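Local coordinates for geranyl diphosphate synthase small subunit (Antirrhinum majus, PDB 3QKC), which is the small subunit of a geranyl diphosphate synthase, an enzyme that condenses dimethylallyl and isopentenyl diphosphates, and probably acts together with a catalytic partner subunit, at residues Tyr20-Ile25 and Leu40-Pro45. Residues are numbered along the deposited sequence; the frame is centred on the assembly and turned at random.
Sequences YLKKAI and LTFAAP
Phe42 reaches from the last turn of helix 34-43 to the end of helix 5-24, and its ring carries most of the contact between Tyr20-Ile25 and Leu40-Pro45. With CG anti to its own carbonyl carbon (chi1 -51°), this flat side chain offers one face to an ammonium and the other to a methyl. Lys22 crosses the ring obliquely: CG passes 3.5 Å from CZ of Phe42, and the chain then bends at chi3 and chi4 (63°) to bring NZ back over the ring. There NZ makes a cation-pi interaction 3.5 Å from the centroid of the Phe42 ring, 17° off its normal. Lysine suits this exposed position because CG and CD pass along the CZ and CE2 end of the ring while its ammonium meets the pi cloud. On the opposite face, CG2 of Thr41 sits 4.1 Å above the ring plane of Phe42, over its centre.

At the far end of the ring, CB of Leu21 lies 3.9 Å from CZ of Phe42, while its branched end, well suited to burial, packs toward Thr41. Ile25 and Thr41 meet tip to tip, with CD1 of Ile25 4.2 Å from OG1 of Thr41; the branched isoleucine also packs on Met37. That hydroxyl can be buried because it hydrogen-bonds to the carbonyl of Met37, one turn earlier. An alanine in place of Phe42 would probably loosen the junction, since Lys22 would lose its cation-pi partner and Leu21 its apolar neighbour.

The two helix ends thus pack chiefly through side chains, within an all-helical chain consistent with the isoprenyl diphosphate synthase fold. His38 meets the Phe42 ring and also hydrogen-bonds to the carbonyl of Ile25. Leu21 rests on His75 and Leu76 of helix 68-85, whereas helix 105-126 receives Ile25 on Phe118 and Thr41 on Ile115.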
loop_
_atom_site.group_PDB
_atom_site.type_symbol
_atom_site.label_atom_id
_atom_site.label_comp_id
_atom_site.label_asym_id
_atom_site.label_seq_id
_atom_site.Cartn_x
_atom_site.Cartn_y
_atom_site.Cartn_z
ATOM N N TYR A 20 -19.688 -5.958 -1.494
ATOM C CA TYR A 20 -18.969 -5.238 -0.464
ATOM C C TYR A 20 -18.085 -4.139 -1.076
ATOM O O TYR A 20 -18.033 -3.016 -0.577
ATOM C CB TYR A 20 -18.127 -6.203 0.366
ATOM C CG TYR A 20 -17.351 -5.483 1.428
ATOM C CD1 TYR A 20 -16.039 -5.083 1.205
ATOM C CD2 TYR A 20 -17.947 -5.156 2.646
ATOM C CE1 TYR A 20 -15.324 -4.404 2.163
ATOM C CE2 TYR A 20 -17.234 -4.474 3.617
ATOM C CZ TYR A 20 -15.922 -4.105 3.362
ATOM O OH TYR A 20 -15.214 -3.428 4.318
ATOM N N LEU A 21 -17.397 -4.470 -2.161
ATOM C CA LEU A 21 -16.556 -3.509 -2.848
ATOM C C LEU A 21 -17.375 -2.401 -3.507
ATOM O O LEU A 21 -16.932 -1.257 -3.581
ATOM C CB LEU A 21 -15.678 -4.222 -3.882
ATOM C CG LEU A 21 -14.453 -4.945 -3.299
ATOM C CD1 LEU A 21 -13.955 -6.015 -4.246
ATOM C CD2 LEU A 21 -13.355 -3.968 -2.967
ATOM N N LYS A 22 -18.571 -2.735 -3.981
ATOM C CA LYS A 22 -19.398 -1.745 -4.685
ATOM C C LYS A 22 -19.913 -0.650 -3.757
ATOM O O LYS A 22 -20.107 0.483 -4.169
ATOM C CB LYS A 22 -20.524 -2.419 -5.474
ATOM C CG LYS A 22 -20.120 -2.676 -6.926
ATOM C CD LYS A 22 -20.951 -3.755 -7.590
ATOM C CE LYS A 22 -21.113 -3.483 -9.081
ATOM N NZ LYS A 22 -19.812 -3.498 -9.820
ATOM N N LYS A 23 -20.104 -1.011 -2.498
ATOM C CA LYS A 23 -20.400 -0.065 -1.446
ATOM C C LYS A 23 -19.237 0.896 -1.143
ATOM O O LYS A 23 -19.472 2.006 -0.693
ATOM C CB LYS A 23 -20.837 -0.833 -0.191
ATOM C CG LYS A 23 -22.222 -1.478 -0.348
ATOM C CD LYS A 23 -22.490 -2.571 0.677
ATOM C CE LYS A 23 -23.937 -3.042 0.596
ATOM N NZ LYS A 23 -24.467 -3.408 1.940
ATOM N N ALA A 24 -17.997 0.486 -1.428
ATOM C CA ALA A 24 -16.817 1.288 -1.084
ATOM C C ALA A 24 -16.238 2.143 -2.219
ATOM O O ALA A 24 -15.565 3.149 -1.959
ATOM C CB ALA A 24 -15.742 0.395 -0.492
ATOM N N ILE A 25 -16.486 1.732 -3.464
ATOM C CA ILE A 25 -15.889 2.355 -4.650
ATOM C C ILE A 25 -16.964 2.768 -5.675
ATOM O O ILE A 25 -17.331 1.969 -6.558
ATOM C CB ILE A 25 -14.877 1.421 -5.359
ATOM C CG1 ILE A 25 -13.883 0.824 -4.369
ATOM C CG2 ILE A 25 -14.126 2.187 -6.474
ATOM C CD1 ILE A 25 -13.137 -0.387 -4.909
ATOM N N LEU A 40 -11.479 -0.664 -13.164
ATOM C CA LEU A 40 -10.432 -1.705 -13.168
ATOM C C LEU A 40 -10.725 -2.826 -12.185
ATOM O O LEU A 40 -10.504 -3.986 -12.492
ATOM C CB LEU A 40 -9.054 -1.094 -12.937
ATOM C CG LEU A 40 -8.707 -0.073 -14.021
ATOM C CD1 LEU A 40 -7.279 0.421 -13.860
ATOM C CD2 LEU A 40 -8.914 -0.683 -15.399
ATOM N N THR A 41 -11.282 -2.469 -11.035
ATOM C CA THR A 41 -11.622 -3.417 -9.980
ATOM C C THR A 41 -12.625 -4.478 -10.442
ATOM O O THR A 41 -12.415 -5.675 -10.218
ATOM C CB THR A 41 -12.137 -2.665 -8.727
ATOM O OG1 THR A 41 -11.144 -1.724 -8.309
ATOM C CG2 THR A 41 -12.461 -3.610 -7.568
ATOM N N PHE A 42 -13.696 -4.042 -11.092
ATOM C CA PHE A 42 -14.754 -4.955 -11.541
ATOM C C PHE A 42 -14.601 -5.492 -12.964
ATOM O O PHE A 42 -15.341 -6.390 -13.365
ATOM C CB PHE A 42 -16.134 -4.315 -11.343
ATOM C CG PHE A 42 -16.338 -3.791 -9.951
ATOM C CD1 PHE A 42 -16.099 -2.455 -9.657
ATOM C CD2 PHE A 42 -16.728 -4.634 -8.931
ATOM C CE1 PHE A 42 -16.249 -1.974 -8.356
ATOM C CE2 PHE A 42 -16.882 -4.162 -7.630
ATOM C CZ PHE A 42 -16.644 -2.835 -7.345
ATOM N N ALA A 43 -13.652 -4.954 -13.726
ATOM C CA ALA A 43 -13.335 -5.541 -15.038
ATOM C C ALA A 43 -12.265 -6.632 -14.911
ATOM O O ALA A 43 -12.116 -7.471 -15.797
ATOM C CB ALA A 43 -12.870 -4.472 -16.023
ATOM N N ALA A 44 -11.502 -6.604 -13.825
ATOM C CA ALA A 44 -10.367 -7.514 -13.692
ATOM C C ALA A 44 -10.829 -8.963 -13.485
ATOM O O ALA A 44 -11.851 -9.188 -12.842
ATOM C CB ALA A 44 -9.505 -7.078 -12.551
ATOM N N PRO A 45 -10.072 -9.949 -14.019
ATOM C CA PRO A 45 -10.370 -11.351 -13.662
ATOM C C PRO A 45 -10.327 -11.523 -12.143
ATOM O O PRO A 45 -9.555 -10.847 -11.466
ATOM C CB PRO A 45 -9.233 -12.145 -14.320
ATOM C CG PRO A 45 -8.697 -11.232 -15.410
ATOM C CD PRO A 45 -8.882 -9.836 -14.881
#